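Local coordinates for protein Pcza361.24 (Amycolatopsis orientalis, PDB 3G2M) that probably transfers methyl groups from S-adenosyl-L-methionine to nitrogen atoms of glycopeptide antibiotics during their biosynthesis, at residues F145-I156 and V176-L187. Numbering follows the deposited sequence.
Sequences FALDKRFGTVVI and VREHLEPGGKFL
H179, near the C-terminal end of helix 166-179, reaches into the loop 145-150. With chi1 at -73° its CG lies anti to the carbonyl carbon, and from CB the ring runs into that loop. CG lies 3.7 Å from F145 CE1, which sits over one face of the imidazole, offset toward the rim; ND1 meets the same carbon and bonds to S175 O one helical turn back. CD2 approaches K149 O, CE1 approaches F145 O, and the far atom, NE2, accepts a hydrogen bond from L147 N (2.8 Å), the donor lying in the ring plane. Histidine suits this buried place because its flat ring packs against F145 while its two nitrogens serve two backbone groups, one as donor and one as acceptor.

F151 N then bonds to H179 O and E181 N to F151 O, a first parallel bridge. The type II turn E181 to G184 leads into strand 184-187, which runs parallel to 153-156 at an axis angle of 6°. This is the helix-linked beta-alpha-beta crossover of the Rossmann-like methyltransferase fold, and I156, at the end of the first of these strands, lies beside M142 and S157, which bind S-adenosyl-L-methionine. V154 makes both of its backbone bonds to strand 184-187, its N to K185 O and its O to L187 N (2.8 Å), the two partners flanking F186.

Beta-branched V154 suits a strand covered by the helix end: CG1, anti to the backbone N, reaches V176 CG1 on the helix and F186 CD1, while CG2 meets L180 CD2 just beyond it at 3.8 Å. V176 CG1 in turn lies over one face of the F186 ring, whose CE1 touches I156 CG2 (3.7 Å).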
ATOM      1  N   PHE A 145     -11.770   8.261 -15.867  1.00 31.09           N
ATOM      2  CA  PHE A 145     -12.603   8.092 -17.063  1.00 31.02           C
ATOM      3  C   PHE A 145     -13.755   9.086 -17.062  1.00 30.98           C
ATOM      4  O   PHE A 145     -14.124   9.635 -16.020  1.00 30.25           O
ATOM      5  CB  PHE A 145     -13.123   6.645 -17.185  1.00 31.07           C
ATOM      6  CG  PHE A 145     -14.007   6.213 -16.041  1.00 31.65           C
ATOM      7  CD1 PHE A 145     -15.395   6.299 -16.145  1.00 32.03           C
ATOM      8  CD2 PHE A 145     -13.456   5.723 -14.858  1.00 32.19           C
ATOM      9  CE1 PHE A 145     -16.212   5.912 -15.098  1.00 31.39           C
ATOM     10  CE2 PHE A 145     -14.271   5.326 -13.807  1.00 31.06           C
ATOM     11  CZ  PHE A 145     -15.651   5.432 -13.920  1.00 32.08           C
ATOM     12  N   ALA A 146     -14.329   9.299 -18.244  1.00 31.17           N
ATOM     13  CA  ALA A 146     -15.417  10.238 -18.418  1.00 31.52           C
ATOM     14  C   ALA A 146     -16.226   9.808 -19.629  1.00 31.97           C
ATOM     15  O   ALA A 146     -15.703   9.749 -20.740  1.00 31.66           O
ATOM     16  CB  ALA A 146     -14.868  11.642 -18.612  1.00 31.39           C
ATOM     17  N   LEU A 147     -17.493   9.492 -19.395  1.00 32.90           N
ATOM     18  CA  LEU A 147     -18.411   9.080 -20.449  1.00 34.31           C
ATOM     19  C   LEU A 147     -19.581  10.034 -20.528  1.00 34.90           C
ATOM     20  O   LEU A 147     -19.876  10.741 -19.564  1.00 34.81           O
ATOM     21  CB  LEU A 147     -18.936   7.663 -20.179  1.00 34.34           C
ATOM     22  CG  LEU A 147     -17.878   6.585 -19.939  1.00 35.10           C
ATOM     23  CD1 LEU A 147     -18.514   5.280 -19.517  1.00 36.68           C
ATOM     24  CD2 LEU A 147     -17.035   6.404 -21.183  1.00 36.29           C
ATOM     25  N   ASP A 148     -20.248  10.036 -21.680  1.00 35.74           N
ATOM     26  CA  ASP A 148     -21.462  10.819 -21.882  1.00 36.82           C
ATOM     27  C   ASP A 148     -22.689   9.989 -21.467  1.00 37.22           C
ATOM     28  O   ASP A 148     -23.697   9.920 -22.179  1.00 37.42           O
ATOM     29  CB  ASP A 148     -21.553  11.273 -23.342  1.00 37.10           C
ATOM     30  CG  ASP A 148     -22.652  12.296 -23.573  1.00 38.71           C
ATOM     31  OD1 ASP A 148     -23.048  12.995 -22.608  1.00 40.24           O
ATOM     32  OD2 ASP A 148     -23.129  12.391 -24.724  1.00 40.48           O
ATOM     33  N   LYS A 149     -22.580   9.354 -20.303  1.00 37.23           N
ATOM     34  CA  LYS A 149     -23.614   8.470 -19.786  1.00 37.76           C
ATOM     35  C   LYS A 149     -23.457   8.311 -18.276  1.00 37.56           C
ATOM     36  O   LYS A 149     -22.340   8.317 -17.758  1.00 37.38           O
ATOM     37  CB  LYS A 149     -23.523   7.102 -20.476  1.00 37.94           C
ATOM     38  CG  LYS A 149     -24.719   6.182 -20.242  1.00 39.49           C
ATOM     39  CD  LYS A 149     -24.808   5.108 -21.320  1.00 41.98           C
ATOM     40  CE  LYS A 149     -25.916   4.110 -21.010  1.00 43.54           C
ATOM     41  NZ  LYS A 149     -26.151   3.161 -22.140  1.00 44.33           N
ATOM     42  N   ARG A 150     -24.581   8.186 -17.576  1.00 37.58           N
ATOM     43  CA  ARG A 150     -24.577   7.784 -16.164  1.00 37.71           C
ATOM     44  C   ARG A 150     -25.282   6.438 -16.016  1.00 37.06           C
ATOM     45  O   ARG A 150     -26.000   6.019 -16.916  1.00 36.88           O
ATOM     46  CB  ARG A 150     -25.196   8.859 -15.265  1.00 37.65           C
ATOM     47  CG  ARG A 150     -24.317  10.091 -15.126  1.00 38.45           C
ATOM     48  CD  ARG A 150     -24.848  11.100 -14.112  1.00 39.11           C
ATOM     49  NE  ARG A 150     -24.403  12.444 -14.472  1.00 43.81           N
ATOM     50  CZ  ARG A 150     -23.555  13.193 -13.772  1.00 44.77           C
ATOM     51  NH1 ARG A 150     -23.048  12.764 -12.624  1.00 47.68           N
ATOM     52  NH2 ARG A 150     -23.228  14.396 -14.221  1.00 45.35           N
ATOM     53  N   PHE A 151     -25.054   5.755 -14.896  1.00 36.67           N
ATOM     54  CA  PHE A 151     -25.495   4.367 -14.740  1.00 36.12           C
ATOM     55  C   PHE A 151     -26.113   4.128 -13.373  1.00 35.95           C
ATOM     56  O   PHE A 151     -25.729   4.760 -12.390  1.00 35.97           O
ATOM     57  CB  PHE A 151     -24.318   3.400 -14.933  1.00 36.03           C
ATOM     58  CG  PHE A 151     -23.633   3.516 -16.266  1.00 35.83           C
ATOM     59  CD1 PHE A 151     -23.903   2.606 -17.275  1.00 35.40           C
ATOM     60  CD2 PHE A 151     -22.699   4.521 -16.502  1.00 35.67           C
ATOM     61  CE1 PHE A 151     -23.271   2.700 -18.511  1.00 35.07           C
ATOM     62  CE2 PHE A 151     -22.066   4.627 -17.730  1.00 35.62           C
ATOM     63  CZ  PHE A 151     -22.348   3.710 -18.737  1.00 35.76           C
ATOM     64  N   GLY A 152     -27.071   3.207 -13.313  1.00 35.61           N
ATOM     65  CA  GLY A 152     -27.684   2.830 -12.041  1.00 35.54           C
ATOM     66  C   GLY A 152     -26.796   1.902 -11.231  1.00 34.86           C
ATOM     67  O   GLY A 152     -26.955   1.795 -10.017  1.00 35.34           O
ATOM     68  N   THR A 153     -25.868   1.231 -11.914  1.00 34.57           N
ATOM     69  CA  THR A 153     -24.946   0.265 -11.311  1.00 33.98           C
ATOM     70  C   THR A 153     -23.559   0.400 -11.937  1.00 33.77           C
ATOM     71  O   THR A 153     -23.424   0.425 -13.159  1.00 34.00           O
ATOM     72  CB  THR A 153     -25.435  -1.196 -11.517  1.00 34.02           C
ATOM     73  OG1 THR A 153     -26.807  -1.310 -11.124  1.00 33.46           O
ATOM     74  CG2 THR A 153     -24.600  -2.181 -10.695  1.00 34.04           C
ATOM     75  N   VAL A 154     -22.537   0.501 -11.088  1.00 33.27           N
ATOM     76  CA  VAL A 154     -21.143   0.468 -11.522  1.00 32.37           C
ATOM     77  C   VAL A 154     -20.410  -0.614 -10.721  1.00 32.29           C
ATOM     78  O   VAL A 154     -20.519  -0.665  -9.502  1.00 32.21           O
ATOM     79  CB  VAL A 154     -20.437   1.849 -11.354  1.00 32.65           C
ATOM     80  CG1 VAL A 154     -18.958   1.756 -11.759  1.00 31.51           C
ATOM     81  CG2 VAL A 154     -21.138   2.933 -12.176  1.00 31.27           C
ATOM     82  N   VAL A 155     -19.670  -1.477 -11.412  1.00 32.16           N
ATOM     83  CA  VAL A 155     -18.988  -2.608 -10.764  1.00 32.21           C
ATOM     84  C   VAL A 155     -17.485  -2.644 -11.058  1.00 31.80           C
ATOM     85  O   VAL A 155     -17.037  -2.232 -12.133  1.00 31.23           O
ATOM     86  CB  VAL A 155     -19.646  -3.999 -11.103  1.00 32.42           C
ATOM     87  CG1 VAL A 155     -21.103  -4.046 -10.653  1.00 33.29           C
ATOM     88  CG2 VAL A 155     -19.552  -4.323 -12.576  1.00 34.21           C
ATOM     89  N   ILE A 156     -16.713  -3.127 -10.084  1.00 30.83           N
ATOM     90  CA  ILE A 156     -15.281  -3.341 -10.271  1.00 29.99           C
ATOM     91  C   ILE A 156     -14.831  -4.589  -9.508  1.00 30.23           C
ATOM     92  O   ILE A 156     -15.274  -4.839  -8.386  1.00 29.81           O
ATOM     93  CB  ILE A 156     -14.436  -2.077  -9.887  1.00 29.81           C
ATOM     94  CG1 ILE A 156     -12.990  -2.201 -10.391  1.00 29.85           C
ATOM     95  CG2 ILE A 156     -14.483  -1.784  -8.377  1.00 29.54           C
ATOM     96  CD1 ILE A 156     -12.196  -0.909 -10.286  1.00 29.38           C
ATOM     97  N   VAL A 176     -16.274   7.341 -10.454  1.00 30.38           N
ATOM     98  CA  VAL A 176     -17.497   6.563 -10.220  1.00 30.30           C
ATOM     99  C   VAL A 176     -18.663   7.448  -9.748  1.00 30.99           C
ATOM    100  O   VAL A 176     -19.762   7.363 -10.311  1.00 30.98           O
ATOM    101  CB  VAL A 176     -17.266   5.369  -9.258  1.00 30.40           C
ATOM    102  CG1 VAL A 176     -18.592   4.668  -8.938  1.00 29.97           C
ATOM    103  CG2 VAL A 176     -16.289   4.373  -9.868  1.00 29.52           C
ATOM    104  N   ARG A 177     -18.426   8.298  -8.740  1.00 30.73           N
ATOM    105  CA  ARG A 177     -19.439   9.268  -8.285  1.00 31.68           C
ATOM    106  C   ARG A 177     -20.069  10.015  -9.464  1.00 31.37           C
ATOM    107  O   ARG A 177     -21.298  10.121  -9.565  1.00 31.36           O
ATOM    108  CB  ARG A 177     -18.839  10.287  -7.299  1.00 31.41           C
ATOM    109  CG  ARG A 177     -19.828  11.373  -6.865  1.00 32.66           C
ATOM    110  CD  ARG A 177     -19.156  12.582  -6.235  1.00 32.68           C
ATOM    111  NE  ARG A 177     -18.334  13.320  -7.194  1.00 34.52           N
ATOM    112  CZ  ARG A 177     -17.046  13.598  -7.025  1.00 35.99           C
ATOM    113  NH1 ARG A 177     -16.413  13.220  -5.915  1.00 35.91           N
ATOM    114  NH2 ARG A 177     -16.389  14.270  -7.960  1.00 35.35           N
ATOM    115  N   GLU A 178     -19.225  10.507 -10.369  1.00 31.59           N
ATOM    116  CA  GLU A 178     -19.706  11.312 -11.497  1.00 31.48           C
ATOM    117  C   GLU A 178     -20.535  10.514 -12.506  1.00 31.74           C
ATOM    118  O   GLU A 178     -21.212  11.105 -13.346  1.00 31.26           O
ATOM    119  CB  GLU A 178     -18.543  12.018 -12.200  1.00 31.69           C
ATOM    120  CG  GLU A 178     -17.833  13.066 -11.340  1.00 31.18           C
ATOM    121  CD  GLU A 178     -18.756  14.174 -10.864  1.00 31.46           C
ATOM    122  OE1 GLU A 178     -19.598  14.646 -11.649  1.00 30.52           O
ATOM    123  OE2 GLU A 178     -18.633  14.577  -9.696  1.00 30.30           O
ATOM    124  N   HIS A 179     -20.496   9.185 -12.408  1.00 31.80           N
ATOM    125  CA  HIS A 179     -21.161   8.308 -13.383  1.00 32.31           C
ATOM    126  C   HIS A 179     -22.345   7.534 -12.816  1.00 32.75           C
ATOM    127  O   HIS A 179     -22.977   6.751 -13.525  1.00 32.95           O
ATOM    128  CB  HIS A 179     -20.152   7.348 -14.028  1.00 32.16           C
ATOM    129  CG  HIS A 179     -19.240   8.012 -15.008  1.00 31.84           C
ATOM    130  ND1 HIS A 179     -18.107   8.693 -14.623  1.00 31.79           N
ATOM    131  CD2 HIS A 179     -19.304   8.117 -16.355  1.00 31.90           C
ATOM    132  CE1 HIS A 179     -17.507   9.182 -15.693  1.00 32.25           C
ATOM    133  NE2 HIS A 179     -18.211   8.843 -16.757  1.00 33.25           N
ATOM    134  N   LEU A 180     -22.639   7.752 -11.539  1.00 33.20           N
ATOM    135  CA  LEU A 180     -23.804   7.157 -10.913  1.00 34.16           C
ATOM    136  C   LEU A 180     -25.021   8.062 -11.085  1.00 34.92           C
ATOM    137  O   LEU A 180     -24.953   9.268 -10.844  1.00 34.86           O
ATOM    138  CB  LEU A 180     -23.561   6.919  -9.420  1.00 33.66           C
ATOM    139  CG  LEU A 180     -22.646   5.781  -8.962  1.00 33.98           C
ATOM    140  CD1 LEU A 180     -22.427   5.887  -7.458  1.00 33.09           C
ATOM    141  CD2 LEU A 180     -23.225   4.420  -9.328  1.00 32.60           C
ATOM    142  N   GLU A 181     -26.130   7.464 -11.501  1.00 35.97           N
ATOM    143  CA  GLU A 181     -27.421   8.137 -11.478  1.00 37.30           C
ATOM    144  C   GLU A 181     -27.859   8.281 -10.018  1.00 37.31           C
ATOM    145  O   GLU A 181     -27.341   7.563  -9.153  1.00 37.36           O
ATOM    146  CB  GLU A 181     -28.444   7.334 -12.288  1.00 37.24           C
ATOM    147  CG  GLU A 181     -28.562   7.778 -13.744  1.00 38.91           C
ATOM    148  CD  GLU A 181     -29.242   6.753 -14.644  1.00 39.50           C
ATOM    149  OE1 GLU A 181     -29.321   7.013 -15.872  1.00 42.22           O
ATOM    150  OE2 GLU A 181     -29.693   5.695 -14.137  1.00 42.14           O
ATOM    151  N   PRO A 182     -28.769   9.237  -9.719  1.00 37.43           N
ATOM    152  CA  PRO A 182     -29.349   9.295  -8.370  1.00 37.57           C
ATOM    153  C   PRO A 182     -29.836   7.926  -7.884  1.00 37.64           C
ATOM    154  O   PRO A 182     -30.583   7.248  -8.589  1.00 37.62           O
ATOM    155  CB  PRO A 182     -30.533  10.271  -8.519  1.00 37.45           C
ATOM    156  CG  PRO A 182     -30.581  10.660  -9.969  1.00 37.63           C
ATOM    157  CD  PRO A 182     -29.254  10.339 -10.568  1.00 37.28           C
ATOM    158  N   GLY A 183     -29.392   7.526  -6.695  1.00 37.76           N
ATOM    159  CA  GLY A 183     -29.741   6.217  -6.139  1.00 37.87           C
ATOM    160  C   GLY A 183     -28.934   5.052  -6.695  1.00 37.84           C
ATOM    161  O   GLY A 183     -29.142   3.906  -6.293  1.00 38.35           O
ATOM    162  N   GLY A 184     -28.017   5.331  -7.620  1.00 37.41           N
ATOM    163  CA  GLY A 184     -27.194   4.291  -8.234  1.00 36.76           C
ATOM    164  C   GLY A 184     -26.219   3.670  -7.246  1.00 36.43           C
ATOM    165  O   GLY A 184     -25.831   4.305  -6.261  1.00 36.09           O
ATOM    166  N   LYS A 185     -25.824   2.427  -7.497  1.00 36.33           N
ATOM    167  CA  LYS A 185     -24.874   1.760  -6.605  1.00 36.13           C
ATOM    168  C   LYS A 185     -23.535   1.360  -7.236  1.00 35.31           C
ATOM    169  O   LYS A 185     -23.452   1.003  -8.420  1.00 35.12           O
ATOM    170  CB  LYS A 185     -25.517   0.596  -5.832  1.00 36.30           C
ATOM    171  CG  LYS A 185     -26.182  -0.495  -6.655  1.00 37.47           C
ATOM    172  CD  LYS A 185     -27.192  -1.286  -5.787  1.00 37.59           C
ATOM    173  CE  LYS A 185     -26.590  -1.716  -4.437  1.00 39.08           C
ATOM    174  NZ  LYS A 185     -27.617  -2.295  -3.512  1.00 39.51           N
ATOM    175  N   PHE A 186     -22.495   1.463  -6.412  1.00 34.41           N
ATOM    176  CA  PHE A 186     -21.137   1.080  -6.759  1.00 33.56           C
ATOM    177  C   PHE A 186     -20.841  -0.229  -6.041  1.00 33.24           C
ATOM    178  O   PHE A 186     -20.848  -0.283  -4.812  1.00 33.29           O
ATOM    179  CB  PHE A 186     -20.165   2.186  -6.314  1.00 33.48           C
ATOM    180  CG  PHE A 186     -18.721   1.936  -6.678  1.00 32.88           C
ATOM    181  CD1 PHE A 186     -18.368   1.095  -7.739  1.00 32.58           C
ATOM    182  CD2 PHE A 186     -17.704   2.592  -5.978  1.00 33.00           C
ATOM    183  CE1 PHE A 186     -17.035   0.884  -8.071  1.00 31.42           C
ATOM    184  CE2 PHE A 186     -16.361   2.395  -6.314  1.00 32.78           C
ATOM    185  CZ  PHE A 186     -16.025   1.541  -7.351  1.00 32.54           C
ATOM    186  N   LEU A 187     -20.610  -1.287  -6.810  1.00 32.84           N
ATOM    187  CA  LEU A 187     -20.336  -2.605  -6.238  1.00 32.89           C
ATOM    188  C   LEU A 187     -18.896  -2.989  -6.483  1.00 32.24           C
ATOM    189  O   LEU A 187     -18.398  -2.861  -7.601  1.00 31.63           O
ATOM    190  CB  LEU A 187     -21.248  -3.682  -6.841  1.00 32.86           C
ATOM    191  CG  LEU A 187     -22.767  -3.736  -6.631  1.00 35.04           C
ATOM    192  CD1 LEU A 187     -23.137  -3.998  -5.194  1.00 36.83           C
ATOM    193  CD2 LEU A 187     -23.484  -2.505  -7.129  1.00 37.28           C
TER